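Long-range contacts in short-chain dehydrogenase/reductase SDR (Vibrio parahaemolyticus, PDB 3GUY), which probably catalyses an NAD(P)-dependent oxidation or reduction typical of short-chain dehydrogenases/reductases: residues S36-V41 with Y51-L56; L17-D22 with N43-N48. The protein carries 2 engineered substitutions. All coordinates share one frame; numbering follows the deposited sequence.

In the fold
From the N terminus, the chain runs through strand 4-7 into helix 12-23, where 17-22 waits for a partner some 20 residues later. Strand 28-32 and helix 35-42 follow, and 36-41 on that helix opens contact 1. The loop that comes next, 43-48, returns to helix 12-23 and closes contact 2; only then does the chain enter strand 51-53 and close contact 1. The segments therefore alternate and the two contacts cross, their centres about 14 Å apart. Contact 1 holds helix 35-42 against strand 51-53 at one edge of the chain's parallel sheet, while contact 2 ties the loop between them to the first helix.

Contact 1. Residues S36-V41 with Y51-L56; sequences SKLSTV and YRARDL. Engineered in segment 51-56: Arg54 (natural residue Cys).
Tyr51 carries most of this contact from the strand side, and its side chain can be followed outward along helix 35-42. CG occupies the crowded position between the backbone N and the carbonyl carbon (chi1 59°), with CB directed at the helix. The first ring atoms meet Leu38: Tyr51 CD1 lies 3.7 Å from Leu38 CB, an apolar touch at the near end of the ring. Farther out, the backbone of the helix covers one face of the ring, with Ser39 N 4.0 Å above the plane of Tyr51 and displaced toward the rim. At the tip, Tyr51 OH is 2.8 Å from Ser39 OG, a hydroxyl-to-hydroxyl hydrogen bond; Ser39 OG also has a weak bond with Glu35 O, one turn back. Ser39 OG stands anti to its own carbonyl carbon (chi1 -81°), which sets it beside the phenol oxygen.

Leu38 reaches past the ring to the next residues of the strand. Its CD1 rests 3.7 Å from Ala53 N and equally close to Arg52 C, so a methyl group packs on the peptide link there; the side chain of Ala53 is a looser neighbour. Arg52 starts away from the helix, and its guanidinium lies face to face with that of the engineered Arg54, the CZ of Arg54 being 3.5 Å above the Arg52 plane.

The short axes of helix 36-41 and strand 51-53 approach to 8.4 Å at 164°, nearly antiparallel, as expected within the beta-alpha-beta unit 28-32, 35-42, 51-53. Leu38 also touches Leu30, and backbone bonds of Arg52 with Leu30 and of Arg54 with Gly32 join this outermost strand of the chain's sheet to strand 28-32.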
loop_
_atom_site.group_PDB
_atom_site.type_symbol
_atom_site.label_atom_id
_atom_site.label_comp_id
_atom_site.label_asym_id
_atom_site.label_seq_id
_atom_site.Cartn_x
_atom_site.Cartn_y
_atom_site.Cartn_z
ATOM N N SER D 36 -13.914 -19.557 -32.320
ATOM C CA SER D 36 -12.919 -20.421 -32.990
ATOM C C SER D 36 -11.837 -20.923 -32.022
ATOM O O SER D 36 -11.648 -22.130 -31.859
ATOM C CB SER D 36 -12.296 -19.731 -34.215
ATOM O OG SER D 36 -13.233 -19.695 -35.302
ATOM N N LYS D 37 -11.131 -20.002 -31.373
ATOM C CA LYS D 37 -10.169 -20.369 -30.287
ATOM C C LYS D 37 -10.773 -21.178 -29.074
ATOM O O LYS D 37 -10.161 -22.137 -28.602
ATOM C CB LYS D 37 -9.423 -19.115 -29.795
ATOM C CG LYS D 37 -8.156 -18.808 -30.578
ATOM C CD LYS D 37 -7.735 -17.335 -30.432
ATOM C CE LYS D 37 -6.739 -16.926 -31.530
ATOM N NZ LYS D 37 -7.191 -15.732 -32.323
ATOM N N LEU D 38 -11.945 -20.793 -28.567
ATOM C CA LEU D 38 -12.651 -21.581 -27.547
ATOM C C LEU D 38 -12.879 -23.058 -27.946
ATOM O O LEU D 38 -12.510 -23.964 -27.205
ATOM C CB LEU D 38 -13.991 -20.926 -27.154
ATOM C CG LEU D 38 -13.914 -19.616 -26.347
ATOM C CD1 LEU D 38 -15.249 -18.889 -26.312
ATOM C CD2 LEU D 38 -13.389 -19.861 -24.912
ATOM N N SER D 39 -13.472 -23.296 -29.116
ATOM C CA SER D 39 -13.570 -24.641 -29.699
ATOM C C SER D 39 -12.287 -25.445 -29.527
ATOM O O SER D 39 -12.326 -26.557 -29.013
ATOM C CB SER D 39 -13.872 -24.562 -31.205
ATOM O OG SER D 39 -15.246 -24.342 -31.425
ATOM N N THR D 40 -11.170 -24.897 -29.987
ATOM C CA THR D 40 -9.921 -25.657 -29.992
ATOM C C THR D 40 -9.473 -25.997 -28.573
ATOM O O THR D 40 -8.930 -27.074 -28.357
ATOM C CB THR D 40 -8.728 -24.924 -30.654
ATOM O OG1 THR D 40 -9.123 -24.355 -31.914
ATOM C CG2 THR D 40 -7.577 -25.921 -30.867
ATOM N N VAL D 41 -9.701 -25.086 -27.621
ATOM C CA VAL D 41 -9.398 -25.362 -26.215
ATOM C C VAL D 41 -10.317 -26.453 -25.722
ATOM O O VAL D 41 -9.856 -27.390 -25.109
ATOM C CB VAL D 41 -9.545 -24.103 -25.318
ATOM C CG1 VAL D 41 -9.511 -24.473 -23.799
ATOM C CG2 VAL D 41 -8.489 -23.110 -25.661
ATOM N N TYR D 51 -19.073 -23.695 -23.866
ATOM C CA TYR D 51 -18.283 -22.503 -24.034
ATOM C C TYR D 51 -19.150 -21.500 -24.783
ATOM O O TYR D 51 -20.064 -21.892 -25.549
ATOM C CB TYR D 51 -17.017 -22.783 -24.827
ATOM C CG TYR D 51 -17.205 -23.357 -26.231
ATOM C CD1 TYR D 51 -17.304 -22.519 -27.335
ATOM C CD2 TYR D 51 -17.232 -24.746 -26.458
ATOM C CE1 TYR D 51 -17.451 -23.031 -28.633
ATOM C CE2 TYR D 51 -17.384 -25.280 -27.761
ATOM C CZ TYR D 51 -17.487 -24.410 -28.840
ATOM O OH TYR D 51 -17.625 -24.887 -30.124
ATOM N N ARG D 52 -18.883 -20.218 -24.583
ATOM C CA ARG D 52 -19.630 -19.192 -25.295
ATOM C C ARG D 52 -18.763 -17.960 -25.469
ATOM O O ARG D 52 -18.203 -17.460 -24.496
ATOM C CB ARG D 52 -20.861 -18.835 -24.501
ATOM C CG ARG D 52 -21.860 -18.033 -25.268
ATOM C CD ARG D 52 -23.055 -17.816 -24.438
ATOM N NE ARG D 52 -24.063 -17.020 -25.131
ATOM C CZ ARG D 52 -25.143 -16.513 -24.548
ATOM N NH1 ARG D 52 -25.366 -16.674 -23.249
ATOM N NH2 ARG D 52 -25.999 -15.810 -25.271
ATOM N N ALA D 53 -18.636 -17.503 -26.706
ATOM C CA ALA D 53 -17.942 -16.255 -27.008
ATOM C C ALA D 53 -18.725 -15.112 -26.430
ATOM O O ALA D 53 -19.930 -15.000 -26.696
ATOM C CB ALA D 53 -17.809 -16.079 -28.525
ATOM N N ARG D 54 -18.067 -14.246 -25.644
ATOM C CA ARG D 54 -18.709 -13.074 -25.080
ATOM C C ARG D 54 -17.734 -11.897 -25.038
ATOM O O ARG D 54 -16.532 -12.092 -24.881
ATOM C CB ARG D 54 -19.180 -13.329 -23.651
ATOM C CG ARG D 54 -20.056 -14.558 -23.396
ATOM C CD ARG D 54 -21.507 -14.253 -23.362
ATOM N NE ARG D 54 -22.020 -13.997 -24.699
ATOM C CZ ARG D 54 -23.203 -13.439 -24.968
ATOM N NH1 ARG D 54 -23.570 -13.282 -26.221
ATOM N NH2 ARG D 54 -24.016 -13.039 -24.000
ATOM N N ASP D 55 -18.275 -10.695 -25.224
ATOM C CA ASP D 55 -17.578 -9.448 -24.923
ATOM C C ASP D 55 -17.981 -9.031 -23.515
ATOM O O ASP D 55 -19.066 -8.510 -23.306
ATOM C CB ASP D 55 -17.964 -8.342 -25.936
ATOM C CG ASP D 55 -17.236 -7.006 -25.676
ATOM O OD1 ASP D 55 -16.406 -6.908 -24.721
ATOM O OD2 ASP D 55 -17.518 -6.037 -26.432
ATOM N N LEU D 56 -17.098 -9.262 -22.551
ATOM C CA LEU D 56 -17.393 -8.980 -21.149
ATOM C C LEU D 56 -17.529 -7.465 -20.856
ATOM O O LEU D 56 -18.022 -7.082 -19.800
ATOM C CB LEU D 56 -16.307 -9.593 -20.261
ATOM C CG LEU D 56 -16.187 -11.125 -20.403
ATOM C CD1 LEU D 56 -15.018 -11.658 -19.596
ATOM C CD2 LEU D 56 -17.478 -11.840 -20.016
#

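Contact 2. Residues L17-D22 with N43-N48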
loop_
_atom_site.group_PDB
_atom_site.type_symbol
_atom_site.label_atom_id
_atom_site.label_comp_id
_atom_site.label_asym_id
_atom_site.label_seq_id
_atom_site.Cartn_x
_atom_site.Cartn_y
_atom_site.Cartn_z
ATOM N N LEU D 17 -5.594 -23.260 -16.992
ATOM C CA LEU D 17 -6.397 -23.614 -15.801
ATOM C C LEU D 17 -7.560 -24.543 -16.206
ATOM O O LEU D 17 -7.893 -25.504 -15.501
ATOM C CB LEU D 17 -6.947 -22.365 -15.084
ATOM C CG LEU D 17 -6.029 -21.659 -14.082
ATOM C CD1 LEU D 17 -6.653 -20.275 -13.710
ATOM C CD2 LEU D 17 -5.722 -22.503 -12.812
ATOM N N ALA D 18 -8.178 -24.262 -17.356
ATOM C CA ALA D 18 -9.260 -25.131 -17.819
ATOM C C ALA D 18 -8.762 -26.597 -17.898
ATOM O O ALA D 18 -9.421 -27.514 -17.405
ATOM C CB ALA D 18 -9.839 -24.644 -19.170
ATOM N N LYS D 19 -7.579 -26.793 -18.477
ATOM C CA LYS D 19 -7.027 -28.133 -18.679
ATOM C C LYS D 19 -6.773 -28.865 -17.355
ATOM O O LYS D 19 -7.084 -30.067 -17.253
ATOM C CB LYS D 19 -5.755 -28.064 -19.515
ATOM C CG LYS D 19 -6.028 -27.584 -20.894
ATOM C CD LYS D 19 -4.764 -27.303 -21.649
ATOM C CE LYS D 19 -5.077 -26.862 -23.062
ATOM N NZ LYS D 19 -3.800 -26.695 -23.822
ATOM N N LEU D 20 -6.249 -28.163 -16.338
ATOM C CA LEU D 20 -5.961 -28.805 -15.040
ATOM C C LEU D 20 -7.245 -29.159 -14.289
ATOM O O LEU D 20 -7.316 -30.206 -13.602
ATOM C CB LEU D 20 -5.060 -27.930 -14.143
ATOM C CG LEU D 20 -3.637 -27.533 -14.584
ATOM C CD1 LEU D 20 -3.086 -26.561 -13.529
ATOM C CD2 LEU D 20 -2.654 -28.696 -14.782
ATOM N N TYR D 21 -8.260 -28.311 -14.387
ATOM C CA TYR D 21 -9.539 -28.606 -13.730
ATOM C C TYR D 21 -10.234 -29.782 -14.458
ATOM O O TYR D 21 -10.746 -30.685 -13.826
ATOM C CB TYR D 21 -10.496 -27.405 -13.753
ATOM C CG TYR D 21 -10.249 -26.317 -12.749
ATOM C CD1 TYR D 21 -10.327 -26.574 -11.371
ATOM C CD2 TYR D 21 -9.973 -25.017 -13.161
ATOM C CE1 TYR D 21 -10.121 -25.571 -10.438
ATOM C CE2 TYR D 21 -9.765 -24.007 -12.232
ATOM C CZ TYR D 21 -9.851 -24.288 -10.877
ATOM O OH TYR D 21 -9.656 -23.281 -9.963
ATOM N N ASP D 22 -10.259 -29.734 -15.791
ATOM C CA ASP D 22 -10.809 -30.818 -16.604
ATOM C C ASP D 22 -10.127 -32.164 -16.296
ATOM O O ASP D 22 -10.807 -33.135 -15.978
ATOM C CB ASP D 22 -10.647 -30.499 -18.079
ATOM C CG ASP D 22 -11.231 -31.575 -18.970
ATOM O OD1 ASP D 22 -12.465 -31.632 -19.057
ATOM O OD2 ASP D 22 -10.458 -32.342 -19.593
ATOM N N ASN D 43 -11.937 -28.802 -27.213
ATOM C CA ASN D 43 -11.761 -30.083 -27.881
ATOM C C ASN D 43 -10.550 -30.845 -27.339
ATOM O O ASN D 43 -10.338 -31.988 -27.735
ATOM C CB ASN D 43 -11.661 -29.890 -29.416
ATOM C CG ASN D 43 -13.019 -29.571 -30.055
ATOM O OD1 ASN D 43 -14.069 -29.806 -29.449
ATOM N ND2 ASN D 43 -13.003 -29.030 -31.275
ATOM N N CYS D 44 -9.758 -30.202 -26.459
ATOM C CA CYS D 44 -8.792 -30.909 -25.595
ATOM C C CYS D 44 -9.403 -31.444 -24.302
ATOM O O CYS D 44 -8.763 -32.227 -23.603
ATOM C CB CYS D 44 -7.637 -30.008 -25.162
ATOM S SG CYS D 44 -6.870 -29.091 -26.450
ATOM N N LEU D 45 -10.603 -31.002 -23.961
ATOM C CA LEU D 45 -11.202 -31.341 -22.692
ATOM C C LEU D 45 -12.140 -32.511 -22.895
ATOM O O LEU D 45 -12.570 -32.773 -24.028
ATOM C CB LEU D 45 -11.960 -30.135 -22.140
ATOM C CG LEU D 45 -11.158 -28.824 -22.177
ATOM C CD1 LEU D 45 -11.985 -27.688 -21.564
ATOM C CD2 LEU D 45 -9.787 -28.975 -21.496
ATOM N N SER D 46 -12.435 -33.226 -21.809
ATOM C CA SER D 46 -13.347 -34.365 -21.844
ATOM C C SER D 46 -14.559 -34.224 -20.896
ATOM O O SER D 46 -15.512 -34.987 -21.016
ATOM C CB SER D 46 -12.583 -35.636 -21.482
ATOM O OG SER D 46 -12.927 -36.023 -20.155
ATOM N N ASN D 47 -14.510 -33.289 -19.942
ATOM C CA ASN D 47 -15.643 -33.022 -19.011
ATOM C C ASN D 47 -16.268 -31.625 -19.175
ATOM O O ASN D 47 -17.136 -31.207 -18.396
ATOM C CB ASN D 47 -15.163 -33.239 -17.592
ATOM C CG ASN D 47 -14.433 -34.562 -17.464
ATOM O OD1 ASN D 47 -14.987 -35.604 -17.838
ATOM N ND2 ASN D 47 -13.178 -34.525 -17.036
ATOM N N ASN D 48 -15.846 -30.929 -20.220
ATOM C CA ASN D 48 -16.374 -29.603 -20.506
ATOM C C ASN D 48 -17.864 -29.623 -20.869
ATOM O O ASN D 48 -18.327 -30.486 -21.637
ATOM C CB ASN D 48 -15.551 -28.918 -21.607
ATOM C CG ASN D 48 -16.169 -27.611 -22.048
ATOM O OD1 ASN D 48 -16.949 -27.602 -23.002
ATOM N ND2 ASN D 48 -15.913 -26.512 -21.283
#
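Three kinds of interaction bind helix segment 17-22 to the loop 43-48, and the polar ones centre on Asp22. Its CG stands anti to the backbone N (chi1 -179°), which carries the carboxylate out from the helix to two successive backbone N-H groups. Asn47 N donates to Asp22 OD1 at 2.8 Å, with a fairly straight N-H...O angle of 158°. Ser46 N gives its main bond to Asp22 OD2 at 3.1 Å and a weaker, more bent one to OD1. In the two stronger bonds the oxygens use their syn lone pairs, so the carboxylate meets the loop through its forked end and its rotation is fixed by two neighbouring donors. Such a grip on a buried acid would probably favour the charged form.

A second polar link runs through the backbone carbonyl of the same residue. Asn47 ND2 donates to Asp22 O at 2.9 Å; the bond is bent, and the donor lies above the carbonyl plane, although the acceptor stays in the amide plane of Asn47. Asn47 thus holds Asp22 through both its main chain and its side chain.

Apolar contact comes from Leu45, whose CD2 lies 3.8 Å from Asp22 CB and 4.1 Å from Lys19 CG. Leu45 crosses the extended Lys19 chain at about a right angle, while its CD1 reaches the methyl of Ala18 more loosely. Leu45 and Ala18 both also touch Leu30 of strand 28-32.

With the Asp22 carboxylate accepting from the backbone N-H groups of Ser46 and Asn47, the last turns of helix 12-23, the first helix of the Rossmann fold, are tied to the connection between helix 35-42 and strand 51-53. The family's glycine-rich cofactor motif lies at the opposite, N-terminal end of that helix.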